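Local coordinates for peptidase M16 C-terminal domain-containing protein (Enterococcus faecalis, PDB 3D3Y), which is of unknown function but belongs to the peptidase M16 family, carries a domain of its inactive type and probably binds a metal ion, at residues V277-F282 / G313-Q318; E51-N56 / A119-A124. All blocks are in the same frame, centred on the assembly; numbering follows the deposited sequence.

Contact 1. Residues V277-F282 / G313-Q318; sequences VFNGIF and GFMTVQ. With ACT (acetate ion), chain E.
The rings of Phe278 and Phe282 both turn an edge to the selenium of Met315, a selenomethionine. SE lies almost in the plane of the Phe278 ring, 3.8 Å from CE2, and also at the edge of the Phe282 ring, where CD2 of Phe282 is 3.8 Å from SE of Met315. Both are Met-aromatic contacts of the edge kind; against the Phe282 ring SE stands 81° off the normal. One face of the Phe278 ring is covered from its own helix by CB of Phe282, placed toward the rim. In both phenylalanines CG is anti to the backbone N; the rings, about one turn apart on the helix, both reach the selenium with an edge.

The Met315 chain bends at chi2 and chi3, and the second bend (chi3 45°) carries CE to the edge of the Phe282 ring, 3.9 Å from CE2. Farther along the strand, CG2 of Val317 meets that same CE2 of Phe282 at 3.5 Å, approaching the ring obliquely. Asn279 comes close to SE with its ND2 but makes no hydrogen bond to the strand segment. Tyr261 of the neighbouring strand borders Phe282, Met315 and Val317, while Val406 and Ala407 of helix 400-409 pack against Phe278.

Thr316 points away from the helix, and its OG1 donates a 2.8 Å hydrogen bond to O of an acetate, probably from the crystallisation liquor. The Phe314 ring, which does not touch the helix, has the acetate OXT over one face. At the strand's start Gly313 and Phe314 both face Asp309 in a G1 beta bulge. With strand and helix axes 11.0 Å apart and only 11° from parallel, this is buried helix-on-sheet packing in an alpha+beta domain, consistent with the M16 peptidase family.

Contact 2. Residues E51-N56 / A119-A124; sequences ETNSLN and APNIQA
Leu55 and Asn121 bring their CA atoms to 4.0 Å where the chain leaving helix 40-52 meets the turn after helix 105-118, and Leu55 N donates to Ala119 O in a 2.9 Å bond. Asn121 is the centre of an inverse gamma turn. Its ND2 gives a hydrogen bond of 2.9 Å to OD1 of Asn53, arriving from above the carbonyl plane, 55° out of it, with the two amide planes 74° apart. The other end of the Asn53 amide, ND2, is hydrogen-bonded to Thr131 OG1. On the far side of the Asn121 amide, OD1 accepts a nearly straight bond from NE2 of Gln123 (2.8 Å, 160°), with OD1 of Asn121 close to the plane of the Gln123 amide. CD1 of Leu55 rests 3.6 Å from that NE2 of Gln123, and Leu55 CB sits against Ala119 CB.

Two waters bridge the segments. One receives a hydrogen bond from Asn121 N and donates to Asn53 O; the other accepts from Ser54 OG and Asn56 N and donates to Ala119 O, which therefore takes two donors. ND2 of Asn56 is hydrogen-bonded to OE1 of Glu115. Both oxygen and nitrogen of the Asn121 amide are thus engaged, which fixes its rotation and makes this a mainly polar, water-bridged junction between two helix exits.

The two contacts lie on opposite sides of the chain's centre, with their own centres about 44 Å apart and nearest atoms about 26 Å apart, so they do not touch. They come in series: both segments of contact 2 precede those of contact 1 in the chain. Contact 1 seats helix 272-284 on the mixed sheet containing strands 255-262, 303-309 and 314-321. Contact 2 ties together the ends of helices 40-52 and 105-118 in the part of the chain that holds the other mixed sheet. They share no helix or strand: one is buried packing between a helix and the later sheet, the other a partly exposed loop junction in the earlier half.

Contact 1. Residues V277-F282 / G313-Q318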
# COMPACT_ATOMS: atom_id res chain seq x y z
N VAL A 277 -15.27 3.10 12.37
CA VAL A 277 -15.66 2.91 13.75
C VAL A 277 -16.06 1.46 13.98
O VAL A 277 -15.63 0.86 14.98
CB VAL A 277 -16.78 3.91 14.18
CG1 VAL A 277 -17.24 3.65 15.65
CG2 VAL A 277 -16.28 5.36 14.02
N PHE A 278 -16.84 0.88 13.06
CA PHE A 278 -17.23 -0.54 13.21
C PHE A 278 -15.99 -1.41 13.39
O PHE A 278 -15.93 -2.27 14.28
CB PHE A 278 -18.03 -1.05 12.01
CG PHE A 278 -18.07 -2.55 11.95
CD1 PHE A 278 -19.04 -3.27 12.67
CD2 PHE A 278 -17.12 -3.26 11.21
CE1 PHE A 278 -19.06 -4.69 12.65
CE2 PHE A 278 -17.13 -4.66 11.18
CZ PHE A 278 -18.12 -5.38 11.89
N ASN A 279 -14.98 -1.16 12.55
CA ASN A 279 -13.76 -1.95 12.57
C ASN A 279 -13.06 -1.86 13.90
O ASN A 279 -12.61 -2.88 14.44
CB ASN A 279 -12.78 -1.59 11.45
CG ASN A 279 -11.52 -2.44 11.51
OD1 ASN A 279 -10.40 -1.93 11.74
ND2 ASN A 279 -11.70 -3.75 11.36
N GLY A 280 -12.99 -0.64 14.44
CA GLY A 280 -12.38 -0.43 15.75
C GLY A 280 -13.09 -1.18 16.86
O GLY A 280 -12.43 -1.72 17.74
N ILE A 281 -14.43 -1.24 16.80
CA ILE A 281 -15.22 -1.88 17.87
C ILE A 281 -15.15 -3.40 17.76
O ILE A 281 -15.21 -4.11 18.76
CB ILE A 281 -16.69 -1.40 17.79
CG1 ILE A 281 -16.82 0.06 18.24
CG2 ILE A 281 -17.63 -2.29 18.60
CD1 ILE A 281 -18.15 0.71 17.72
N PHE A 282 -15.09 -3.88 16.52
CA PHE A 282 -15.13 -5.33 16.22
C PHE A 282 -13.79 -6.00 16.60
O PHE A 282 -13.76 -6.87 17.48
CB PHE A 282 -15.54 -5.55 14.74
CG PHE A 282 -15.69 -7.00 14.33
CD1 PHE A 282 -16.33 -7.94 15.16
CD2 PHE A 282 -15.25 -7.41 13.08
CE1 PHE A 282 -16.48 -9.30 14.76
CE2 PHE A 282 -15.38 -8.74 12.66
CZ PHE A 282 -16.03 -9.69 13.48
N GLY A 313 -12.85 -3.21 -0.93
CA GLY A 313 -14.19 -3.52 -0.35
C GLY A 313 -14.31 -4.81 0.47
O GLY A 313 -15.29 -5.55 0.34
N PHE A 314 -13.35 -5.03 1.35
CA PHE A 314 -13.33 -6.21 2.16
C PHE A 314 -12.66 -5.92 3.50
O PHE A 314 -12.02 -4.88 3.70
CB PHE A 314 -12.72 -7.41 1.41
CG PHE A 314 -11.22 -7.51 1.47
CD1 PHE A 314 -10.63 -8.58 2.12
CD2 PHE A 314 -10.39 -6.57 0.84
CE1 PHE A 314 -9.24 -8.71 2.18
CE2 PHE A 314 -8.99 -6.69 0.90
CZ PHE A 314 -8.41 -7.76 1.58
N MSE A 315 -12.84 -6.83 4.43
CA MSE A 315 -12.45 -6.71 5.83
C MSE A 315 -11.95 -8.09 6.20
O MSE A 315 -12.52 -9.03 5.75
CB MSE A 315 -13.73 -6.45 6.63
CG MSE A 315 -13.64 -5.73 7.92
SE MSE A 315 -14.32 -6.59 9.46
CE MSE A 315 -13.61 -8.21 9.21
N THR A 316 -10.91 -8.20 7.03
CA THR A 316 -10.39 -9.51 7.46
C THR A 316 -10.27 -9.55 8.97
O THR A 316 -10.11 -8.50 9.63
CB THR A 316 -8.99 -9.79 6.89
OG1 THR A 316 -8.06 -8.88 7.46
CG2 THR A 316 -8.95 -9.67 5.37
N VAL A 317 -10.41 -10.76 9.50
CA VAL A 317 -10.16 -11.04 10.87
C VAL A 317 -9.04 -12.05 10.81
O VAL A 317 -9.11 -13.02 10.04
CB VAL A 317 -11.41 -11.65 11.58
CG1 VAL A 317 -11.04 -12.25 12.97
CG2 VAL A 317 -12.50 -10.59 11.76
N GLN A 318 -7.99 -11.82 11.60
CA GLN A 318 -6.86 -12.72 11.68
C GLN A 318 -6.66 -13.17 13.13
O GLN A 318 -6.65 -12.32 14.02
CB GLN A 318 -5.60 -11.99 11.21
CG GLN A 318 -5.64 -11.57 9.74
CD GLN A 318 -4.37 -10.84 9.37
OE1 GLN A 318 -3.25 -11.30 9.63
NE2 GLN A 318 -4.54 -9.66 8.78
C ACT E . -6.68 -6.45 5.02
O ACT E . -6.33 -7.39 5.79
OXT ACT E . -7.84 -5.94 5.17
CH3 ACT E . -5.74 -5.98 3.95

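Contact 2. Residues E51-N56 / A119-A124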
# COMPACT_ATOMS: atom_id res chain seq x y z
N GLU A 51 17.14 1.40 -8.44
CA GLU A 51 17.61 2.07 -7.22
C GLU A 51 19.09 1.83 -6.93
O GLU A 51 19.78 2.72 -6.41
CB GLU A 51 16.77 1.54 -6.04
CG GLU A 51 17.10 2.12 -4.70
CD GLU A 51 16.28 1.44 -3.59
OE1 GLU A 51 16.53 0.25 -3.33
OE2 GLU A 51 15.38 2.08 -3.02
N THR A 52 19.57 0.62 -7.23
CA THR A 52 20.88 0.17 -6.76
C THR A 52 22.04 0.85 -7.50
O THR A 52 23.07 1.17 -6.90
CB THR A 52 20.99 -1.36 -6.80
OG1 THR A 52 22.24 -1.79 -6.26
CG2 THR A 52 20.84 -1.91 -8.23
N ASN A 53 21.86 1.04 -8.82
CA ASN A 53 22.84 1.72 -9.67
C ASN A 53 22.17 2.12 -10.97
O ASN A 53 21.02 1.73 -11.24
CB ASN A 53 24.13 0.88 -9.86
CG ASN A 53 23.90 -0.45 -10.57
OD1 ASN A 53 23.23 -0.50 -11.59
ND2 ASN A 53 24.51 -1.54 -10.03
N SER A 54 22.87 2.91 -11.78
CA SER A 54 22.36 3.30 -13.10
C SER A 54 23.53 3.28 -14.09
O SER A 54 24.67 3.03 -13.70
CB SER A 54 21.69 4.69 -13.04
OG SER A 54 22.65 5.72 -12.87
N LEU A 55 23.25 3.57 -15.35
CA LEU A 55 24.32 3.53 -16.38
C LEU A 55 25.54 4.37 -15.98
O LEU A 55 26.69 3.94 -16.16
CB LEU A 55 23.78 4.06 -17.70
CG LEU A 55 24.70 3.89 -18.90
CD1 LEU A 55 24.82 2.39 -19.24
CD2 LEU A 55 24.16 4.71 -20.07
N ASN A 56 25.29 5.58 -15.48
CA ASN A 56 26.35 6.55 -15.21
C ASN A 56 26.76 6.66 -13.75
O ASN A 56 27.75 7.32 -13.43
CB ASN A 56 25.99 7.92 -15.80
CG ASN A 56 25.85 7.86 -17.32
OD1 ASN A 56 26.72 7.32 -18.02
ND2 ASN A 56 24.73 8.38 -17.84
N ALA A 119 18.38 6.67 -17.84
CA ALA A 119 19.68 6.05 -18.11
C ALA A 119 19.93 4.93 -17.12
O ALA A 119 20.90 4.96 -16.37
CB ALA A 119 20.84 7.10 -18.09
N PRO A 120 19.03 3.92 -17.11
CA PRO A 120 19.26 2.79 -16.21
C PRO A 120 20.44 1.97 -16.71
O PRO A 120 20.93 2.19 -17.82
CB PRO A 120 17.96 2.00 -16.35
CG PRO A 120 17.52 2.28 -17.75
CD PRO A 120 17.78 3.74 -17.88
N ASN A 121 20.87 1.02 -15.89
CA ASN A 121 22.06 0.25 -16.17
C ASN A 121 21.74 -0.92 -17.11
O ASN A 121 21.78 -2.09 -16.73
CB ASN A 121 22.67 -0.24 -14.85
CG ASN A 121 24.11 -0.73 -15.01
OD1 ASN A 121 24.70 -0.62 -16.09
ND2 ASN A 121 24.68 -1.29 -13.92
N ILE A 122 21.38 -0.56 -18.34
CA ILE A 122 21.03 -1.54 -19.37
C ILE A 122 22.05 -1.43 -20.47
O ILE A 122 22.39 -0.30 -20.89
CB ILE A 122 19.59 -1.28 -19.94
CG1 ILE A 122 18.53 -1.33 -18.81
CG2 ILE A 122 19.28 -2.24 -21.14
CD1 ILE A 122 17.13 -1.03 -19.26
N GLN A 123 22.57 -2.58 -20.92
CA GLN A 123 23.48 -2.64 -22.06
C GLN A 123 22.94 -3.57 -23.12
O GLN A 123 22.61 -4.73 -22.83
CB GLN A 123 24.87 -3.13 -21.67
CG GLN A 123 25.67 -2.12 -20.87
CD GLN A 123 25.34 -2.23 -19.42
OE1 GLN A 123 25.00 -3.33 -18.95
NE2 GLN A 123 25.44 -1.13 -18.69
N ALA A 124 22.87 -3.07 -24.35
CA ALA A 124 22.29 -3.83 -25.48
C ALA A 124 21.06 -4.64 -25.06
O ALA A 124 20.99 -5.86 -25.23
CB ALA A 124 23.35 -4.70 -26.14
O HOH W 1 19.33 0.95 -13.58
O HOH W 2 22.72 6.93 -15.30